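Local coordinates for protein Sso-CP2 metallo-carboxypetidase (PDB 4MMO) that probably acts as a zinc-dependent carboxypeptidase of the M20 peptidase family, removing residues from the C-terminal end of peptides, at residues A[146-151]-A[384-389]. Residues are numbered along the deposited sequence; the frame is centred on the assembly and turned at random.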
ATOM      1  N   ASP A 146     -30.594  -9.612   6.363  1.00 47.14           N
ATOM      2  CA  ASP A 146     -31.814  -9.427   5.585  1.00 60.60           C
ATOM      3  C   ASP A 146     -32.633 -10.709   5.561  1.00 55.12           C
ATOM      4  O   ASP A 146     -33.859 -10.678   5.645  1.00 45.72           O
ATOM      5  CB  ASP A 146     -31.486  -8.996   4.152  1.00 78.50           C
ATOM      6  CG  ASP A 146     -30.943  -7.583   4.073  1.00 88.59           C
ATOM      7  OD1 ASP A 146     -31.280  -6.762   4.950  1.00 86.69           O
ATOM      8  OD2 ASP A 146     -30.180  -7.290   3.128  1.00108.86           O
ATOM      9  N   TYR A 147     -31.951 -11.842   5.448  1.00 38.44           N
ATOM     10  CA  TYR A 147     -32.635 -13.125   5.469  1.00 51.44           C
ATOM     11  C   TYR A 147     -33.253 -13.412   6.841  1.00 51.30           C
ATOM     12  O   TYR A 147     -34.378 -13.902   6.936  1.00 53.16           O
ATOM     13  CB  TYR A 147     -31.680 -14.252   5.090  1.00 53.76           C
ATOM     14  CG  TYR A 147     -32.214 -15.605   5.472  1.00 50.99           C
ATOM     15  CD1 TYR A 147     -33.201 -16.221   4.717  1.00 63.34           C
ATOM     16  CD2 TYR A 147     -31.745 -16.260   6.598  1.00 44.46           C
ATOM     17  CE1 TYR A 147     -33.700 -17.456   5.072  1.00 67.32           C
ATOM     18  CE2 TYR A 147     -32.238 -17.493   6.958  1.00 58.57           C
ATOM     19  CZ  TYR A 147     -33.215 -18.088   6.194  1.00 56.23           C
ATOM     20  OH  TYR A 147     -33.708 -19.319   6.552  1.00 68.22           O
ATOM     21  N   ILE A 148     -32.518 -13.105   7.904  1.00 41.32           N
ATOM     22  CA  ILE A 148     -32.986 -13.406   9.254  1.00 42.80           C
ATOM     23  C   ILE A 148     -34.173 -12.528   9.634  1.00 48.65           C
ATOM     24  O   ILE A 148     -35.124 -13.000  10.259  1.00 43.40           O
ATOM     25  CB  ILE A 148     -31.850 -13.252  10.293  1.00 48.46           C
ATOM     26  CG1 ILE A 148     -30.837 -14.385  10.118  1.00 45.76           C
ATOM     27  CG2 ILE A 148     -32.404 -13.261  11.726  1.00 37.84           C
ATOM     28  CD1 ILE A 148     -29.594 -14.256  10.974  1.00 44.36           C
ATOM     29  N   GLU A 149     -34.125 -11.257   9.252  1.00 44.72           N
ATOM     30  CA  GLU A 149     -35.179 -10.319   9.628  1.00 51.31           C
ATOM     31  C   GLU A 149     -36.526 -10.670   8.995  1.00 57.02           C
ATOM     32  O   GLU A 149     -37.571 -10.258   9.495  1.00 53.28           O
ATOM     33  CB  GLU A 149     -34.787  -8.886   9.259  1.00 45.35           C
ATOM     34  CG  GLU A 149     -33.549  -8.364   9.984  1.00 52.98           C
ATOM     35  CD  GLU A 149     -33.804  -8.013  11.443  1.00 64.44           C
ATOM     36  OE1 GLU A 149     -34.831  -8.446  12.006  1.00 61.29           O
ATOM     37  OE2 GLU A 149     -32.969  -7.294  12.029  1.00 53.54           O
ATOM     38  N   LYS A 150     -36.501 -11.431   7.903  1.00 41.01           N
ATOM     39  CA  LYS A 150     -37.735 -11.827   7.221  1.00 48.48           C
ATOM     40  C   LYS A 150     -38.216 -13.209   7.679  1.00 40.40           C
ATOM     41  O   LYS A 150     -39.304 -13.647   7.303  1.00 56.73           O
ATOM     42  CB  LYS A 150     -37.539 -11.806   5.699  1.00 56.79           C
ATOM     43  CG  LYS A 150     -37.125 -13.141   5.095  1.00 90.14           C
ATOM     44  CD  LYS A 150     -36.747 -13.015   3.625  1.00 96.13           C
ATOM     45  CE  LYS A 150     -36.678 -14.378   2.947  1.00 82.05           C
ATOM     46  NZ  LYS A 150     -38.024 -15.002   2.800  1.00 82.57           N
ATOM     47  N   ASN A 151     -37.411 -13.882   8.499  1.00 38.77           N
ATOM     48  CA  ASN A 151     -37.711 -15.242   8.939  1.00 39.47           C
ATOM     49  C   ASN A 151     -37.594 -15.411  10.451  1.00 45.16           C
ATOM     50  O   ASN A 151     -37.270 -16.495  10.935  1.00 45.74           O
ATOM     51  CB  ASN A 151     -36.779 -16.232   8.234  1.00 40.39           C
ATOM     52  CG  ASN A 151     -36.996 -16.268   6.731  1.00 57.86           C
ATOM     53  OD1 ASN A 151     -36.126 -15.877   5.953  1.00 45.11           O
ATOM     54  ND2 ASN A 151     -38.162 -16.741   6.318  1.00 45.27           N
ATOM     55  N   GLY A 384     -24.100 -11.589  16.870  1.00 33.19           N
ATOM     56  CA  GLY A 384     -24.928 -10.430  17.161  1.00 31.95           C
ATOM     57  C   GLY A 384     -26.313 -10.490  16.553  1.00 36.45           C
ATOM     58  O   GLY A 384     -27.280 -10.049  17.167  1.00 43.91           O
ATOM     59  N   LEU A 385     -26.417 -11.038  15.347  1.00 33.10           N
ATOM     60  CA  LEU A 385     -27.708 -11.138  14.679  1.00 40.61           C
ATOM     61  C   LEU A 385     -28.644 -12.062  15.445  1.00 45.43           C
ATOM     62  O   LEU A 385     -29.825 -11.765  15.612  1.00 46.91           O
ATOM     63  CB  LEU A 385     -27.535 -11.655  13.249  1.00 36.12           C
ATOM     64  CG  LEU A 385     -26.636 -10.816  12.346  1.00 39.34           C
ATOM     65  CD1 LEU A 385     -26.614 -11.413  10.948  1.00 45.46           C
ATOM     66  CD2 LEU A 385     -27.092  -9.357  12.311  1.00 36.91           C
ATOM     67  N   PHE A 386     -28.110 -13.183  15.912  1.00 36.63           N
ATOM     68  CA  PHE A 386     -28.929 -14.179  16.581  1.00 33.45           C
ATOM     69  C   PHE A 386     -29.361 -13.689  17.960  1.00 39.74           C
ATOM     70  O   PHE A 386     -30.500 -13.897  18.375  1.00 31.87           O
ATOM     71  CB  PHE A 386     -28.173 -15.506  16.664  1.00 26.55           C
ATOM     72  CG  PHE A 386     -27.903 -16.119  15.321  1.00 29.28           C
ATOM     73  CD1 PHE A 386     -28.887 -16.843  14.668  1.00 42.10           C
ATOM     74  CD2 PHE A 386     -26.679 -15.952  14.700  1.00 42.69           C
ATOM     75  CE1 PHE A 386     -28.652 -17.399  13.426  1.00 44.28           C
ATOM     76  CE2 PHE A 386     -26.434 -16.510  13.456  1.00 34.68           C
ATOM     77  CZ  PHE A 386     -27.422 -17.233  12.818  1.00 46.13           C
ATOM     78  N   VAL A 387     -28.461 -13.008  18.655  1.00 36.53           N
ATOM     79  CA  VAL A 387     -28.758 -12.510  19.992  1.00 38.50           C
ATOM     80  C   VAL A 387     -29.681 -11.291  19.957  1.00 41.31           C
ATOM     81  O   VAL A 387     -30.650 -11.225  20.704  1.00 35.46           O
ATOM     82  CB  VAL A 387     -27.463 -12.156  20.746  1.00 40.52           C
ATOM     83  CG1 VAL A 387     -27.772 -11.537  22.105  1.00 30.96           C
ATOM     84  CG2 VAL A 387     -26.606 -13.396  20.916  1.00 35.79           C
ATOM     85  N   TYR A 388     -29.386 -10.332  19.084  1.00 47.75           N
ATOM     86  CA  TYR A 388     -30.098  -9.055  19.096  1.00 40.22           C
ATOM     87  C   TYR A 388     -31.316  -9.026  18.180  1.00 38.28           C
ATOM     88  O   TYR A 388     -32.353  -8.476  18.548  1.00 54.07           O
ATOM     89  CB  TYR A 388     -29.145  -7.915  18.732  1.00 27.94           C
ATOM     90  CG  TYR A 388     -28.029  -7.737  19.737  1.00 31.69           C
ATOM     91  CD1 TYR A 388     -28.300  -7.683  21.098  1.00 38.86           C
ATOM     92  CD2 TYR A 388     -26.710  -7.643  19.328  1.00 31.30           C
ATOM     93  CE1 TYR A 388     -27.288  -7.528  22.023  1.00 49.28           C
ATOM     94  CE2 TYR A 388     -25.687  -7.489  20.249  1.00 43.57           C
ATOM     95  CZ  TYR A 388     -25.982  -7.433  21.592  1.00 48.58           C
ATOM     96  OH  TYR A 388     -24.969  -7.281  22.510  1.00 59.03           O
ATOM     97  N   LYS A 389     -31.199  -9.612  16.993  1.00 40.40           N
ATOM     98  CA  LYS A 389     -32.293  -9.557  16.031  1.00 43.73           C
ATOM     99  C   LYS A 389     -33.288 -10.694  16.253  1.00 46.06           C
ATOM    100  O   LYS A 389     -34.497 -10.481  16.187  1.00 59.52           O
ATOM    101  CB  LYS A 389     -31.762  -9.560  14.598  1.00 35.11           C
ATOM    102  CG  LYS A 389     -30.630  -8.574  14.360  1.00 38.88           C
ATOM    103  CD  LYS A 389     -31.040  -7.147  14.702  1.00 46.82           C
ATOM    104  CE  LYS A 389     -29.924  -6.160  14.388  1.00 53.63           C
ATOM    105  NZ  LYS A 389     -30.368  -4.741  14.500  1.00 55.48           N
TER
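Ile148 plugs its outer methyl between Leu385 and Phe386, joining two short helices, 144-149 and 383-389, that pack side by side against the mixed sheet of the M20 catalytic domain. The apolar part of the contact turns on that one methyl. Ile148 CD1 lies 4.0 Å from Leu385 CB and sits over one face of the Phe386 ring, displaced toward its rim, with Phe386 CE1 4.1 Å away. An extended branch (chi2 173°) carries CD1 out to this spot, and the isoleucine chain meets the phenylalanine side chain at roughly a right angle. On the sheet side, Phe386 touches Leu132 on strand 128-134 and meets Tyr69 of the central sheet, the two ring planes inclined at about 65°. Its side chain is about 9 Å from those of the zinc ligand Glu163 and of Glu137 and about 12 Å from the bound zinc, so the contact lies near the metal site but outside its coordination shell.

The polar part lies at the outer border. Glu149, its chain bent at chi2 (-75°), brings OE2 up against CB, CG and CD of Lys389, the two chains crossing at a slant. The charged ends do not pair: Glu149 OE2 and Lys389 NZ are 4.4 Å apart, too far for a salt bridge. Glu145 OE2 makes a long, weak ion pair with Lys389 NZ and lies close to the like-charged Glu149 OE2. The two carboxylates probably raise each other's proton affinity, and the lysine probably offsets part of their repulsion. The closest touch is between Glu149 OE2 and Lys389 CD, at 3.3 Å.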